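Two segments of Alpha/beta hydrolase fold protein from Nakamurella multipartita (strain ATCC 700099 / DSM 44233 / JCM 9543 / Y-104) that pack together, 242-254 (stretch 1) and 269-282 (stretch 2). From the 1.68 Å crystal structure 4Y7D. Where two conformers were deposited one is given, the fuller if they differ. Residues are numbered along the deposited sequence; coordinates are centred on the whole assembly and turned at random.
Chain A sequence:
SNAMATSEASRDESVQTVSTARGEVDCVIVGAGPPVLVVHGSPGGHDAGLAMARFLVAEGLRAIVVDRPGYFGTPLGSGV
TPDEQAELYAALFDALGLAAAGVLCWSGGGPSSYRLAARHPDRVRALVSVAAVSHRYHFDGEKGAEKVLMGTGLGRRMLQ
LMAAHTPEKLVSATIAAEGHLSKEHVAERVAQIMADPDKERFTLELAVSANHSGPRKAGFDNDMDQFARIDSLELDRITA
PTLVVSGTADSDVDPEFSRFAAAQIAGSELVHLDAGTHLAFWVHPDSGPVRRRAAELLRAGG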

ATOM      1  N   THR A 242       8.666  14.048   3.030  1.00 19.58           N
ATOM      2  CA  THR A 242       7.978  12.811   3.441  1.00 18.94           C
ATOM      3  C   THR A 242       6.771  13.134   4.263  1.00 19.41           C
ATOM      4  O   THR A 242       6.855  13.962   5.196  1.00 20.17           O
ATOM      5  CB  THR A 242       8.913  11.838   4.211  1.00 19.91           C
ATOM      6  OG1 THR A 242       9.963  11.346   3.365  1.00 19.74           O
ATOM      7  CG2 THR A 242       8.146  10.614   4.710  1.00 18.45           C
ATOM      8  N   LEU A 243       5.638  12.519   3.891  1.00 17.57           N
ATOM      9  CA  LEU A 243       4.391  12.612   4.610  1.00 18.48           C
ATOM     10  C   LEU A 243       4.100  11.209   5.090  1.00 18.38           C
ATOM     11  O   LEU A 243       4.017  10.305   4.284  1.00 18.46           O
ATOM     12  CB  LEU A 243       3.278  13.137   3.707  1.00 19.02           C
ATOM     13  CG  LEU A 243       1.842  13.017   4.161  1.00 20.02           C
ATOM     14  CD1 LEU A 243       1.620  13.799   5.444  1.00 21.77           C
ATOM     15  CD2 LEU A 243       0.905  13.500   3.039  1.00 21.00           C
ATOM     16  N   VAL A 244       3.915  11.060   6.399  1.00 17.56           N
ATOM     17  CA  VAL A 244       3.588   9.792   7.055  1.00 17.26           C
ATOM     18  C   VAL A 244       2.145   9.924   7.589  1.00 18.59           C
ATOM     19  O   VAL A 244       1.847  10.909   8.257  1.00 18.91           O
ATOM     20  CB  VAL A 244       4.534   9.549   8.209  1.00 17.44           C
ATOM     21  CG1 VAL A 244       4.283   8.174   8.805  1.00 17.32           C
ATOM     22  CG2 VAL A 244       5.994   9.662   7.752  1.00 18.59           C
ATOM     23  N   VAL A 245       1.284   8.974   7.262  1.00 17.88           N
ATOM     24  CA  VAL A 245      -0.153   9.038   7.587  1.00 18.95           C
ATOM     25  C   VAL A 245      -0.551   7.817   8.397  1.00 19.90           C
ATOM     26  O   VAL A 245      -0.342   6.680   7.934  1.00 18.05           O
ATOM     27  CB  VAL A 245      -1.030   9.118   6.332  1.00 19.27           C
ATOM     28  CG1 VAL A 245      -2.505   9.261   6.699  1.00 20.26           C
ATOM     29  CG2 VAL A 245      -0.584  10.245   5.423  1.00 20.51           C
ATOM     30  N   SER A 246      -1.169   8.065   9.567  1.00 19.47           N
ATOM     31  CA  SER A 246      -1.619   7.006  10.451  1.00 19.58           C
ATOM     32  C   SER A 246      -3.040   7.243  10.972  1.00 19.29           C
ATOM     33  O   SER A 246      -3.384   8.282  11.465  1.00 18.56           O
ATOM     34  CB  SER A 246      -0.662   6.851  11.644  1.00 20.97           C
ATOM     35  OG  SER A 246      -1.136   5.892  12.579  1.00 21.55           O
ATOM     36  N   GLY A 247      -3.865   6.220  10.872  1.00 18.96           N
ATOM     37  CA  GLY A 247      -5.166   6.207  11.525  1.00 19.22           C
ATOM     38  C   GLY A 247      -5.001   5.718  12.941  1.00 19.68           C
ATOM     39  O   GLY A 247      -4.364   4.673  13.188  1.00 19.66           O
ATOM     40  N   THR A 248      -5.587   6.444  13.908  1.00 19.35           N
ATOM     41  CA  THR A 248      -5.284   6.141  15.307  1.00 21.29           C
ATOM     42  C   THR A 248      -5.861   4.813  15.798  1.00 21.76           C
ATOM     43  O   THR A 248      -5.402   4.294  16.823  1.00 23.06           O
ATOM     44  CB  THR A 248      -5.751   7.250  16.269  1.00 21.83           C
ATOM     45  OG1 THR A 248      -7.189   7.271  16.375  1.00 22.04           O
ATOM     46  CG2 THR A 248      -5.170   8.571  15.872  1.00 21.62           C
ATOM     47  N   ALA A 249      -6.844   4.286  15.081  1.00 22.07           N
ATOM     48  CA  ALA A 249      -7.486   3.026  15.440  1.00 22.29           C
ATOM     49  C   ALA A 249      -7.008   1.851  14.567  1.00 21.79           C
ATOM     50  O   ALA A 249      -7.623   0.798  14.617  1.00 22.19           O
ATOM     51  CB  ALA A 249      -8.966   3.161  15.319  1.00 23.38           C
ATOM     52  N   ASP A 250      -5.881   2.000  13.888  1.00 20.51           N
ATOM     53  CA  ASP A 250      -5.387   0.979  12.954  1.00 20.81           C
ATOM     54  C   ASP A 250      -5.014  -0.254  13.775  1.00 21.66           C
ATOM     55  O   ASP A 250      -4.162  -0.161  14.675  1.00 22.09           O
ATOM     56  CB  ASP A 250      -4.156   1.514  12.238  1.00 19.89           C
ATOM     57  CG  ASP A 250      -3.764   0.728  11.030  1.00 20.02           C
ATOM     58  OD1 ASP A 250      -3.937  -0.515  10.966  1.00 20.68           O
ATOM     59  OD2 ASP A 250      -3.239   1.386  10.112  1.00 19.72           O
ATOM     60  N   SER A 251      -5.608  -1.400  13.434  1.00 22.33           N
ATOM     61  CA  SER A 251      -5.299  -2.647  14.122  1.00 23.94           C
ATOM     62  C   SER A 251      -4.410  -3.559  13.270  1.00 23.96           C
ATOM     63  O   SER A 251      -4.121  -4.685  13.681  1.00 24.05           O
ATOM     64  CB  SER A 251      -6.602  -3.380  14.429  1.00 24.43           C
ATOM     65  OG  SER A 251      -7.261  -3.729  13.217  1.00 25.14           O
ATOM     66  N   ASP A 252      -4.022  -3.098  12.102  1.00 22.46           N
ATOM     67  CA  ASP A 252      -3.269  -3.910  11.154  1.00 23.65           C
ATOM     68  C   ASP A 252      -1.773  -3.532  11.237  1.00 23.18           C
ATOM     69  O   ASP A 252      -0.912  -4.374  11.561  1.00 23.15           O
ATOM     70  CB  ASP A 252      -3.848  -3.628   9.760  1.00 24.68           C
ATOM     71  CG  ASP A 252      -3.420  -4.653   8.712  1.00 27.96           C
ATOM     72  OD1 ASP A 252      -2.265  -5.097   8.808  1.00 30.41           O
ATOM     73  OD2 ASP A 252      -4.230  -4.974   7.792  1.00 26.26           O
ATOM     74  N   VAL A 253      -1.463  -2.256  10.997  1.00 21.33           N
ATOM     75  CA  VAL A 253      -0.109  -1.736  11.220  1.00 20.36           C
ATOM     76  C   VAL A 253      -0.203  -0.714  12.338  1.00 20.60           C
ATOM     77  O   VAL A 253      -0.829   0.370  12.173  1.00 21.79           O
ATOM     78  CB  VAL A 253       0.478  -1.123   9.934  1.00 19.29           C
ATOM     79  CG1 VAL A 253       1.816  -0.425  10.191  1.00 19.39           C
ATOM     80  CG2 VAL A 253       0.636  -2.213   8.888  1.00 20.70           C
ATOM     81  N   ASP A 254       0.350  -1.055  13.480  1.00 20.84           N
ATOM     82  CA  ASP A 254       0.231  -0.171  14.640  1.00 21.71           C
ATOM     83  C   ASP A 254       0.686   1.262  14.367  1.00 20.68           C
ATOM     84  O   ASP A 254       1.655   1.472  13.650  1.00 19.82           O
ATOM     85  CB  ASP A 254       1.007  -0.668  15.855  1.00 23.50           C
ATOM     86  CG  ASP A 254       0.541   0.013  17.117  1.00 25.25           C
ATOM     87  OD1 ASP A 254      -0.511  -0.424  17.718  1.00 29.92           O
ATOM     88  OD2 ASP A 254       1.184   0.956  17.555  1.00 23.62           O
ATOM     89  N   GLU A 269       6.610  15.012   7.990  1.00 20.70           N
ATOM     90  CA  GLU A 269       5.352  15.418   8.587  0.60 21.75           C
ATOM     91  C   GLU A 269       4.536  14.167   8.919  1.00 20.53           C
ATOM     92  O   GLU A 269       4.436  13.266   8.073  1.00 20.96           O
ATOM     93  CB  GLU A 269       4.533  16.229   7.601  0.60 23.46           C
ATOM     94  CG  GLU A 269       5.211  17.458   7.069  0.60 26.46           C
ATOM     95  CD  GLU A 269       4.297  18.200   6.111  0.60 29.80           C
ATOM     96  OE1 GLU A 269       3.431  17.588   5.405  0.60 35.51           O
ATOM     97  OE2 GLU A 269       4.439  19.414   6.072  0.60 36.25           O
ATOM     98  N   LEU A 270       3.961  14.127  10.107  1.00 19.31           N
ATOM     99  CA  LEU A 270       3.096  13.036  10.537  1.00 19.73           C
ATOM    100  C   LEU A 270       1.671  13.557  10.664  1.00 18.85           C
ATOM    101  O   LEU A 270       1.426  14.559  11.336  1.00 18.12           O
ATOM    102  CB  LEU A 270       3.567  12.516  11.903  1.00 20.58           C
ATOM    103  CG  LEU A 270       2.794  11.362  12.527  1.00 20.50           C
ATOM    104  CD1 LEU A 270       2.697  10.119  11.644  1.00 19.83           C
ATOM    105  CD2 LEU A 270       3.509  11.059  13.840  1.00 22.66           C
ATOM    106  N   VAL A 271       0.733  12.877  10.007  1.00 18.97           N
ATOM    107  CA  VAL A 271      -0.680  13.209  10.074  1.00 19.18           C
ATOM    108  C   VAL A 271      -1.456  12.027  10.678  1.00 19.34           C
ATOM    109  O   VAL A 271      -1.445  10.900  10.140  1.00 20.40           O
ATOM    110  CB  VAL A 271      -1.214  13.557   8.657  1.00 20.03           C
ATOM    111  CG1 VAL A 271      -2.709  13.663   8.642  1.00 20.39           C
ATOM    112  CG2 VAL A 271      -0.560  14.830   8.154  1.00 21.75           C
ATOM    113  N   HIS A 272      -2.141  12.295  11.780  1.00 19.42           N
ATOM    114  CA  HIS A 272      -3.021  11.353  12.429  1.00 20.13           C
ATOM    115  C   HIS A 272      -4.479  11.570  11.981  1.00 20.36           C
ATOM    116  O   HIS A 272      -4.956  12.704  11.898  1.00 20.79           O
ATOM    117  CB  HIS A 272      -2.969  11.547  13.950  1.00 20.06           C
ATOM    118  CG  HIS A 272      -1.615  11.398  14.530  1.00 20.85           C
ATOM    119  ND1 HIS A 272      -1.012  10.165  14.737  1.00 21.91           N
ATOM    120  CD2 HIS A 272      -0.724  12.327  14.951  1.00 22.04           C
ATOM    121  CE1 HIS A 272       0.177  10.354  15.267  1.00 21.72           C
ATOM    122  NE2 HIS A 272       0.379  11.655  15.394  1.00 22.78           N
ATOM    123  N   LEU A 273      -5.199  10.476  11.759  1.00 19.42           N
ATOM    124  CA  LEU A 273      -6.599  10.519  11.455  1.00 20.54           C
ATOM    125  C   LEU A 273      -7.276   9.809  12.639  1.00 21.37           C
ATOM    126  O   LEU A 273      -7.123   8.596  12.820  1.00 21.45           O
ATOM    127  CB  LEU A 273      -6.852   9.834  10.112  1.00 20.30           C
ATOM    128  CG  LEU A 273      -6.431  10.656   8.886  1.00 20.22           C
ATOM    129  CD1 LEU A 273      -6.376   9.802   7.659  1.00 19.89           C
ATOM    130  CD2 LEU A 273      -7.348  11.868   8.668  1.00 21.09           C
ATOM    131  N   ASP A 274      -7.944  10.600  13.462  1.00 21.06           N
ATOM    132  CA  ASP A 274      -8.557  10.143  14.681  1.00 21.86           C
ATOM    133  C   ASP A 274      -9.649   9.113  14.365  1.00 22.10           C
ATOM    134  O   ASP A 274     -10.534   9.364  13.563  1.00 22.63           O
ATOM    135  CB  ASP A 274      -9.181  11.308  15.430  1.00 22.79           C
ATOM    136  CG  ASP A 274      -8.182  12.157  16.218  1.00 23.46           C
ATOM    137  OD1 ASP A 274      -7.059  11.685  16.488  1.00 22.74           O
ATOM    138  OD2 ASP A 274      -8.622  13.270  16.662  1.00 23.98           O
ATOM    139  N   ALA A 275      -9.583   7.969  15.014  1.00 22.06           N
ATOM    140  CA  ALA A 275     -10.538   6.876  14.806  1.00 23.02           C
ATOM    141  C   ALA A 275     -10.401   6.309  13.391  1.00 22.48           C
ATOM    142  O   ALA A 275     -11.316   5.699  12.849  1.00 24.75           O
ATOM    143  CB  ALA A 275     -11.977   7.306  15.140  1.00 24.02           C
ATOM    144  N   GLY A 276      -9.236   6.458  12.795  1.00 21.38           N
ATOM    145  CA  GLY A 276      -8.989   5.885  11.470  1.00 19.90           C
ATOM    146  C   GLY A 276      -8.554   4.434  11.554  1.00 20.56           C
ATOM    147  O   GLY A 276      -7.736   4.072  12.384  1.00 20.14           O
ATOM    148  N   THR A 277      -9.093   3.627  10.659  1.00 20.61           N
ATOM    149  CA  THR A 277      -8.679   2.228  10.460  1.00 20.81           C
ATOM    150  C   THR A 277      -7.440   2.174   9.555  1.00 20.17           C
ATOM    151  O   THR A 277      -6.891   3.191   9.171  1.00 19.10           O
ATOM    152  CB  THR A 277      -9.809   1.423   9.759  1.00 21.50           C
ATOM    153  OG1 THR A 277      -9.992   1.907   8.416  1.00 21.72           O
ATOM    154  CG2 THR A 277     -11.067   1.514  10.499  1.00 23.66           C
ATOM    155  N   HIS A 278      -7.009   0.975   9.202  1.00 20.04           N
ATOM    156  CA  HIS A 278      -5.920   0.811   8.242  1.00 19.34           C
ATOM    157  C   HIS A 278      -6.197   1.470   6.873  1.00 18.84           C
ATOM    158  O   HIS A 278      -5.257   1.839   6.164  1.00 18.27           O
ATOM    159  CB  HIS A 278      -5.600  -0.678   8.070  1.00 19.52           C
ATOM    160  CG  HIS A 278      -4.265  -0.945   7.465  1.00 19.32           C
ATOM    161  ND1 HIS A 278      -3.100  -0.328   7.909  1.00 18.56           N
ATOM    162  CD2 HIS A 278      -3.887  -1.837   6.526  1.00 20.37           C
ATOM    163  CE1 HIS A 278      -2.072  -0.828   7.252  1.00 19.21           C
ATOM    164  NE2 HIS A 278      -2.525  -1.741   6.403  1.00 21.05           N
ATOM    165  N   LEU A 279      -7.469   1.665   6.513  1.00 19.50           N
ATOM    166  CA  LEU A 279      -7.863   2.264   5.232  1.00 19.54           C
ATOM    167  C   LEU A 279      -8.110   3.776   5.341  1.00 19.40           C
ATOM    168  O   LEU A 279      -8.537   4.422   4.371  1.00 19.34           O
ATOM    169  CB  LEU A 279      -9.172   1.624   4.716  1.00 21.35           C
ATOM    170  CG  LEU A 279      -9.055   0.214   4.106  1.00 23.57           C
ATOM    171  CD1 LEU A 279      -8.690  -0.844   5.099  1.00 24.45           C
ATOM    172  CD2 LEU A 279     -10.366  -0.158   3.408  1.00 24.65           C
ATOM    173  N   ALA A 280      -7.841   4.355   6.497  1.00 19.72           N
ATOM    174  CA  ALA A 280      -8.175   5.771   6.733  1.00 19.24           C
ATOM    175  C   ALA A 280      -7.792   6.798   5.661  1.00 18.91           C
ATOM    176  O   ALA A 280      -8.553   7.720   5.394  1.00 19.89           O
ATOM    177  CB  ALA A 280      -7.597   6.201   8.074  1.00 19.73           C
ATOM    178  N   PHE A 281      -6.615   6.677   5.078  1.00 18.76           N
ATOM    179  CA  PHE A 281      -6.125   7.695   4.132  1.00 19.25           C
ATOM    180  C   PHE A 281      -7.108   7.803   2.943  1.00 19.35           C
ATOM    181  O   PHE A 281      -7.192   8.858   2.352  1.00 20.17           O
ATOM    182  CB  PHE A 281      -4.714   7.313   3.689  1.00 18.87           C
ATOM    183  CG  PHE A 281      -4.097   8.188   2.634  1.00 18.93           C
ATOM    184  CD1 PHE A 281      -3.688   9.464   2.903  1.00 19.11           C
ATOM    185  CD2 PHE A 281      -3.868   7.689   1.347  1.00 19.18           C
ATOM    186  CE1 PHE A 281      -3.041  10.210   1.940  1.00 18.47           C
ATOM    187  CE2 PHE A 281      -3.263   8.469   0.367  1.00 18.31           C
ATOM    188  CZ  PHE A 281      -2.836   9.722   0.677  1.00 18.77           C
ATOM    189  N   TRP A 282      -7.816   6.713   2.615  1.00 19.04           N
ATOM    190  CA  TRP A 282      -8.808   6.711   1.568  1.00 20.25           C
ATOM    191  C   TRP A 282     -10.239   6.823   2.029  1.00 20.74           C
ATOM    192  O   TRP A 282     -11.060   7.365   1.274  1.00 22.86           O
ATOM    193  CB  TRP A 282      -8.683   5.483   0.652  1.00 20.03           C
ATOM    194  CG  TRP A 282      -7.380   5.471  -0.129  1.00 19.34           C
ATOM    195  CD1 TRP A 282      -7.155   5.995  -1.391  1.00 19.44           C
ATOM    196  CD2 TRP A 282      -6.129   4.916   0.296  1.00 18.57           C
ATOM    197  NE1 TRP A 282      -5.859   5.778  -1.771  1.00 19.72           N
ATOM    198  CE2 TRP A 282      -5.201   5.117  -0.764  1.00 18.63           C
ATOM    199  CE3 TRP A 282      -5.704   4.241   1.453  1.00 18.69           C
ATOM    200  CZ2 TRP A 282      -3.888   4.739  -0.668  1.00 18.08           C
ATOM    201  CZ3 TRP A 282      -4.383   3.840   1.535  1.00 19.07           C
ATOM    202  CH2 TRP A 282      -3.492   4.085   0.463  1.00 18.42           C
TER
HETATM  203  O   HOH W   1      -1.841   7.504  14.672  1.00 24.41           O
HETATM  204  O   HOH W   2      -4.135   3.812   9.214  1.00 17.93           O
HETATM  205  O   HOH W   3      -7.575   9.604  18.209  1.00 29.61           O

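The most unusual feature lies at the end of the paired strands, where Gly247 CA and Gly276 CA are 3.8 Å apart. Neither Gly247 nor Gly276 has room for a side chain. A CB on Gly247 would clash with Gly276 O, and one on Gly276 would clash with Gly247 CA and with Ala280 CB. The bare backbones let two turns nest together. Gly247 opens a type I turn that ends at Asp250; Gly276 closes a type II turn that starts at Leu273. Ala249 N donates to Gly276 O at 2.8 Å and ties one turn to the other.

Before the turns, strands 242-247 and 269-273 run parallel. Their hydrogen bonds form the usual parallel ladder. Glu269 N donates to Thr242 O (3.0 Å), and Val244 N to Glu269 O (2.8 Å). Val271 N then donates to Val244 O, Ser246 N to Val271 O, Leu273 N to Ser246 O, and Thr248 N to Leu273 O, each at 2.9 Å. The last bond carries the ladder beyond the strand.

Side chains alternate between the two faces. Leu243, Val245, Val271 and Leu273 share one face with Glu269, which stands at its start and has its carboxylate hydrogen-bonded elsewhere in the structure. Leu243 CD1 meets Val271 CG2 at 3.6 Å. Val245 CG1 lies 4.0 Å from Leu273 CD1 and also 4.0 Å from Phe281 CD1, so the strand packs against the start of the helix. The branched aliphatic side chains of Leu243, Val245, Val271 and Leu273 suit this apolar packing. On the other face, Val244 CG1 touches Leu270 CD1 at 3.8 Å. Farther along that face the pairing turns polar: a water links Ser246 OG (2.7 Å) and His272 ND1 (2.8 Å).

Thr248 lies at an exposed edge. Its OG1 accepts from Ala275 N at 2.8 Å, which joins Thr248 to the second turn.

Farther on, a polar cluster forms round His278; Asp250 and His278 are buried, while Asp252 is partly exposed. His278 ND1 donates to Asp250 OD2 at 2.8 Å, close to the ring plane. Asp250 OD1 accepts from Asp252 N (2.8 Å) and Val253 N (3.0 Å), so this one carboxylate orders its own loop and also holds the histidine. Asp252 CB lies over one face of the imidazole, 3.7 Å from the centroid of the His278 ring. Val253 CG2 packs 3.5 Å from His278 CE1. The ring's NE2 is hydrogen-bonded elsewhere in the structure. A second water accepts from Gly247 N at 2.9 Å and lies 2.7 Å from Asp250 OD2 and 2.8 Å from Thr277 O.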